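PDB 2A6P: acid phosphatase from Mycobacterium tuberculosis, which removes phosphate from a broad range of phosphomonoesters, including sugar phosphates, and can serve as a fructose-1,6-bisphosphatase in gluconeogenesis. Local coordinates for residues N10-L15 against L55-P60; I61-P66 against R145-V150. All blocks are in the same frame, centred on the assembly; numbering follows the deposited sequence.

Contact 1: N10-L15 against L55-P60; sequences NHRLLL and LELDDP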
# COMPACT_ATOMS: atom_id res chain seq x y z
N ASN A 10 3.58 -8.07 -17.70
CA ASN A 10 4.55 -7.00 -17.80
C ASN A 10 3.86 -5.65 -17.65
O ASN A 10 4.49 -4.61 -17.86
CB ASN A 10 5.25 -7.10 -19.16
CG ASN A 10 5.75 -8.51 -19.45
OD1 ASN A 10 5.79 -8.94 -20.61
ND2 ASN A 10 6.13 -9.22 -18.40
N HIS A 11 2.57 -5.66 -17.31
CA HIS A 11 1.82 -4.40 -17.15
C HIS A 11 1.23 -4.17 -15.76
O HIS A 11 1.26 -5.06 -14.90
CB HIS A 11 0.72 -4.29 -18.21
CG HIS A 11 1.26 -4.05 -19.58
ND1 HIS A 11 1.52 -5.07 -20.48
CD2 HIS A 11 1.71 -2.91 -20.17
CE1 HIS A 11 2.11 -4.57 -21.55
NE2 HIS A 11 2.24 -3.26 -21.39
N ARG A 12 0.68 -2.97 -15.55
CA ARG A 12 0.12 -2.57 -14.26
C ARG A 12 -1.29 -1.98 -14.30
O ARG A 12 -1.73 -1.44 -15.30
CB ARG A 12 1.03 -1.52 -13.61
CG ARG A 12 2.44 -1.95 -13.32
CD ARG A 12 3.32 -0.72 -13.06
NE ARG A 12 3.35 0.16 -14.23
CZ ARG A 12 4.00 1.32 -14.30
NH1 ARG A 12 4.69 1.77 -13.25
NH2 ARG A 12 3.96 2.03 -15.42
N LEU A 13 -1.97 -2.07 -13.16
CA LEU A 13 -3.31 -1.51 -13.00
C LEU A 13 -3.18 -0.34 -12.02
O LEU A 13 -2.82 -0.55 -10.85
CB LEU A 13 -4.28 -2.56 -12.43
CG LEU A 13 -5.62 -2.04 -11.87
CD1 LEU A 13 -6.41 -1.33 -12.96
CD2 LEU A 13 -6.41 -3.19 -11.29
N LEU A 14 -3.41 0.88 -12.48
CA LEU A 14 -3.30 2.01 -11.57
C LEU A 14 -4.70 2.50 -11.25
O LEU A 14 -5.61 2.39 -12.07
CB LEU A 14 -2.52 3.18 -12.19
CG LEU A 14 -1.31 3.04 -13.13
CD1 LEU A 14 -0.31 4.13 -12.76
CD2 LEU A 14 -0.66 1.69 -13.06
N LEU A 15 -4.89 3.02 -10.04
CA LEU A 15 -6.18 3.55 -9.64
C LEU A 15 -5.97 4.95 -9.11
O LEU A 15 -5.03 5.20 -8.35
CB LEU A 15 -6.82 2.69 -8.55
CG LEU A 15 -7.09 1.24 -8.94
CD1 LEU A 15 -5.85 0.39 -8.69
CD2 LEU A 15 -8.25 0.73 -8.11
N LEU A 55 5.29 8.34 -14.41
CA LEU A 55 5.13 6.93 -14.08
C LEU A 55 5.42 6.06 -15.31
O LEU A 55 5.37 4.83 -15.24
CB LEU A 55 3.72 6.65 -13.55
CG LEU A 55 3.47 7.11 -12.11
CD1 LEU A 55 2.05 6.76 -11.71
CD2 LEU A 55 4.46 6.43 -11.18
N GLU A 56 5.73 6.72 -16.42
CA GLU A 56 6.03 6.05 -17.68
C GLU A 56 5.06 4.91 -17.97
O GLU A 56 5.43 3.74 -17.94
CB GLU A 56 7.47 5.51 -17.66
CG GLU A 56 8.52 6.62 -17.64
CD GLU A 56 9.95 6.12 -17.83
OE1 GLU A 56 10.24 5.51 -18.89
OE2 GLU A 56 10.77 6.34 -16.91
N LEU A 57 3.81 5.28 -18.24
CA LEU A 57 2.76 4.31 -18.53
C LEU A 57 2.76 3.90 -20.00
O LEU A 57 2.97 4.72 -20.89
CB LEU A 57 1.40 4.91 -18.14
CG LEU A 57 1.35 5.47 -16.72
CD1 LEU A 57 -0.06 5.98 -16.43
CD2 LEU A 57 1.75 4.39 -15.72
N ASP A 58 2.50 2.62 -20.23
CA ASP A 58 2.49 2.07 -21.58
C ASP A 58 1.13 2.17 -22.27
O ASP A 58 0.22 1.39 -21.98
CB ASP A 58 2.94 0.61 -21.54
CG ASP A 58 3.19 0.04 -22.91
OD1 ASP A 58 4.07 0.57 -23.61
OD2 ASP A 58 2.51 -0.93 -23.30
N ASP A 59 1.02 3.12 -23.20
CA ASP A 59 -0.21 3.31 -23.97
C ASP A 59 -1.44 2.92 -23.14
O ASP A 59 -2.20 2.04 -23.51
CB ASP A 59 -0.13 2.48 -25.25
CG ASP A 59 -1.32 2.69 -26.17
OD1 ASP A 59 -1.77 3.86 -26.31
OD2 ASP A 59 -1.80 1.69 -26.75
N PRO A 60 -1.64 3.61 -22.00
CA PRO A 60 -2.72 3.42 -21.02
C PRO A 60 -4.16 3.54 -21.52
O PRO A 60 -4.50 4.48 -22.26
CB PRO A 60 -2.45 4.51 -19.98
CG PRO A 60 -1.03 4.86 -20.19
CD PRO A 60 -0.85 4.80 -21.65

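Contact 2: I61-P66 against R145-V150; sequences IVICSP and RDVLFV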
# COMPACT_ATOMS: atom_id res chain seq x y z
N ILE A 61 -5.01 2.60 -21.12
CA ILE A 61 -6.42 2.69 -21.46
C ILE A 61 -7.05 3.22 -20.17
O ILE A 61 -6.90 2.62 -19.10
CB ILE A 61 -7.05 1.32 -21.83
CG1 ILE A 61 -8.55 1.50 -22.08
CG2 ILE A 61 -6.78 0.30 -20.75
CD1 ILE A 61 -9.29 0.22 -22.48
N VAL A 62 -7.71 4.37 -20.27
CA VAL A 62 -8.33 5.02 -19.11
C VAL A 62 -9.84 4.81 -19.01
O VAL A 62 -10.60 5.21 -19.91
CB VAL A 62 -8.04 6.54 -19.12
CG1 VAL A 62 -8.64 7.19 -17.89
CG2 VAL A 62 -6.52 6.79 -19.19
N ILE A 63 -10.26 4.19 -17.91
CA ILE A 63 -11.66 3.92 -17.62
C ILE A 63 -12.04 4.85 -16.47
O ILE A 63 -11.32 4.92 -15.46
CB ILE A 63 -11.87 2.44 -17.21
CG1 ILE A 63 -11.47 1.51 -18.36
CG2 ILE A 63 -13.34 2.19 -16.90
CD1 ILE A 63 -10.00 1.50 -18.68
N CYS A 64 -13.17 5.54 -16.60
CA CYS A 64 -13.58 6.52 -15.60
C CYS A 64 -15.01 6.37 -15.06
O CYS A 64 -15.90 5.94 -15.78
CB CYS A 64 -13.41 7.94 -16.19
SG CYS A 64 -13.60 9.36 -15.07
N SER A 65 -15.21 6.73 -13.80
CA SER A 65 -16.53 6.67 -13.18
C SER A 65 -17.38 7.81 -13.79
O SER A 65 -16.87 8.89 -14.11
CB SER A 65 -16.43 6.85 -11.67
OG SER A 65 -17.70 7.13 -11.12
N PRO A 66 -18.69 7.58 -13.95
CA PRO A 66 -19.61 8.57 -14.52
C PRO A 66 -19.83 9.87 -13.76
O PRO A 66 -20.29 10.85 -14.34
CB PRO A 66 -20.92 7.78 -14.66
CG PRO A 66 -20.46 6.35 -14.77
CD PRO A 66 -19.38 6.30 -13.73
N ARG A 145 -1.28 -3.55 -22.66
CA ARG A 145 -1.06 -2.18 -22.19
C ARG A 145 -1.38 -2.01 -20.70
O ARG A 145 -1.91 -2.92 -20.05
CB ARG A 145 -1.94 -1.22 -23.01
CG ARG A 145 -3.46 -1.44 -22.81
CD ARG A 145 -4.32 -0.90 -23.97
NE ARG A 145 -4.19 0.54 -24.16
CZ ARG A 145 -4.95 1.27 -24.98
NH1 ARG A 145 -5.91 0.68 -25.69
NH2 ARG A 145 -4.76 2.58 -25.09
N ASP A 146 -1.03 -0.84 -20.16
CA ASP A 146 -1.30 -0.51 -18.76
C ASP A 146 -2.75 -0.02 -18.65
O ASP A 146 -3.30 0.52 -19.62
CB ASP A 146 -0.36 0.58 -18.25
CG ASP A 146 1.05 0.07 -17.97
OD1 ASP A 146 1.20 -1.11 -17.58
OD2 ASP A 146 2.02 0.85 -18.14
N VAL A 147 -3.35 -0.21 -17.48
CA VAL A 147 -4.75 0.20 -17.23
C VAL A 147 -4.87 1.23 -16.10
O VAL A 147 -4.23 1.09 -15.05
CB VAL A 147 -5.63 -1.03 -16.88
CG1 VAL A 147 -7.04 -0.58 -16.49
CG2 VAL A 147 -5.69 -1.99 -18.06
N LEU A 148 -5.70 2.26 -16.31
CA LEU A 148 -5.91 3.29 -15.29
C LEU A 148 -7.39 3.51 -14.97
O LEU A 148 -8.19 3.87 -15.84
CB LEU A 148 -5.28 4.62 -15.74
CG LEU A 148 -5.60 5.85 -14.87
CD1 LEU A 148 -5.13 5.63 -13.45
CD2 LEU A 148 -4.92 7.08 -15.44
N PHE A 149 -7.76 3.29 -13.71
CA PHE A 149 -9.13 3.49 -13.27
C PHE A 149 -9.19 4.81 -12.53
O PHE A 149 -8.41 5.04 -11.60
CB PHE A 149 -9.58 2.41 -12.27
CG PHE A 149 -9.84 1.05 -12.86
CD1 PHE A 149 -9.91 0.85 -14.24
CD2 PHE A 149 -10.07 -0.04 -12.01
CE1 PHE A 149 -10.22 -0.42 -14.77
CE2 PHE A 149 -10.37 -1.31 -12.53
CZ PHE A 149 -10.45 -1.50 -13.91
N VAL A 150 -10.11 5.69 -12.94
CA VAL A 150 -10.30 6.96 -12.22
C VAL A 150 -11.63 6.67 -11.52
O VAL A 150 -12.68 6.62 -12.16
CB VAL A 150 -10.43 8.13 -13.17
CG1 VAL A 150 -10.67 9.44 -12.38
CG2 VAL A 150 -9.18 8.22 -14.04

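Contact 1: N10-L15 against L55-P60
H11 with D58, and R12 with L57, are the nearest backbone neighbours across this contact, yet their CA atoms stay 7.9 and 8.5 Å apart and the touching parts run at 130° to each other, so side chains do the joining. At the outer end NE2 of H11 gives its proton to OD2 of D58 over 3.0 Å. The imidazole offers its edge, while the carboxylate oxygen is met from above its own plane, the donor standing 41° out of it. D58 holds CG anti to its backbone N, which leaves CG 3.8 Å from NE2 of H11. R12 works differently: its chain bends at chi3, which sets NE, and NH2 beyond it lies 3.1 Å from the backbone O of L55, in a nearly straight bond (170° at the hydrogen) that lies in the guanidinium plane. The arginine thus holds a backbone carbonyl of the loop 55-60. This loop follows helix 39-53 and leads into strand 61-64, which makes the contact the return point of a beta-alpha-beta crossover that left the sheet with strand 13-17 in the alpha/beta fold of the histidine phosphatases. On the inner side L57 is shared by two partners. Its CD2 is 3.2 Å from NH2 of R12, the two side chains crossing at about a right angle, and 3.6 Å from CD1 of L14, which it meets tip to tip. The same CD1 lies 3.7 Å from CD1 of L55, although here the leucines slide past each other in opposite directions. One methyl of buried L14 therefore serves both leucines of the loop. The polar pairs lie toward the surface, and D146, in the loop just before strand 147-151, accepts the backbone N-H of R12 with OD1 and that of D58 with OD2.

Contact 2: I61-P66 against R145-V150
I63 is gripped at both polar backbone atoms by the opposite strand: its N donates to L148 O and its O accepts from V150 N, each over 2.9 Å. The same alternation continues outward on both ends. I61 O takes the N-H of L148 at 3.1 Å and I61 N donates to D146 O, also at 3.1 Å, while S65 N closes the series on V150 O at 3.0 Å. Residues 61, 63 and 65 thus bond to 146, 148 and 150, the pattern of parallel strands, and the axes of 61-64 and 147-150 diverge by only 20°. CA-H...O contacts from V62 to L148 O, F149 to I63 O and C64 to V150 O fill in between. Side chains then sort onto two faces. On one, I61 and V147 lie side by side with their CG2 methyls 3.7 Å apart, and CB of I63 rests near CD1 of F149; helix 124-141 covers I61, V147 and F149, while I63 also meets T85 and L88. On the other, V62 packs against L148 and V150, and SG of C64 approaches CB of V150, with helix 68-76 beside the cysteine. Before the strand, the chain of R145 bends at chi3, which brings NE against CB of I61; that CB sits 3.7 Å above the centre of the guanidinium, whose NE bonds to D59 O. The N-H and C=O groups facing across this pair satisfy each other, while those of V62 and C64 turn to N82, E83 and T85, so the strand side chains can be apolar. The pairing's C-terminal end lies beside the active site, consistent with its helping to frame it: side chain to side chain, S65 is about 3 Å from H152, a probable transition-state stabiliser, and V150 about 6 Å from H18, the inferred site of the phosphohistidine intermediate.

From the N terminus the chain enters strand 13-17, runs through helix 39-53 and turns back at 55-60, where contact 1 closes the first loop of 39 residues. Strand 61-64 follows at once and opens contact 2, which closes only 78 residues later, after helices 68-76 and 124-141, when strand 147-151 arrives. The two loops stand in series, neither enclosing nor crossing the other. In space they are neighbours, since strand 147-151 lies between strands 13-17 and 61-64: L14 N is 2.7 Å from V147 O, a probable hydrogen bond. Contact 1 ties the loop after helix 39-53 to the start of strand 13-17; contact 2 joins adjacent parallel strands 61-64 and 147-151.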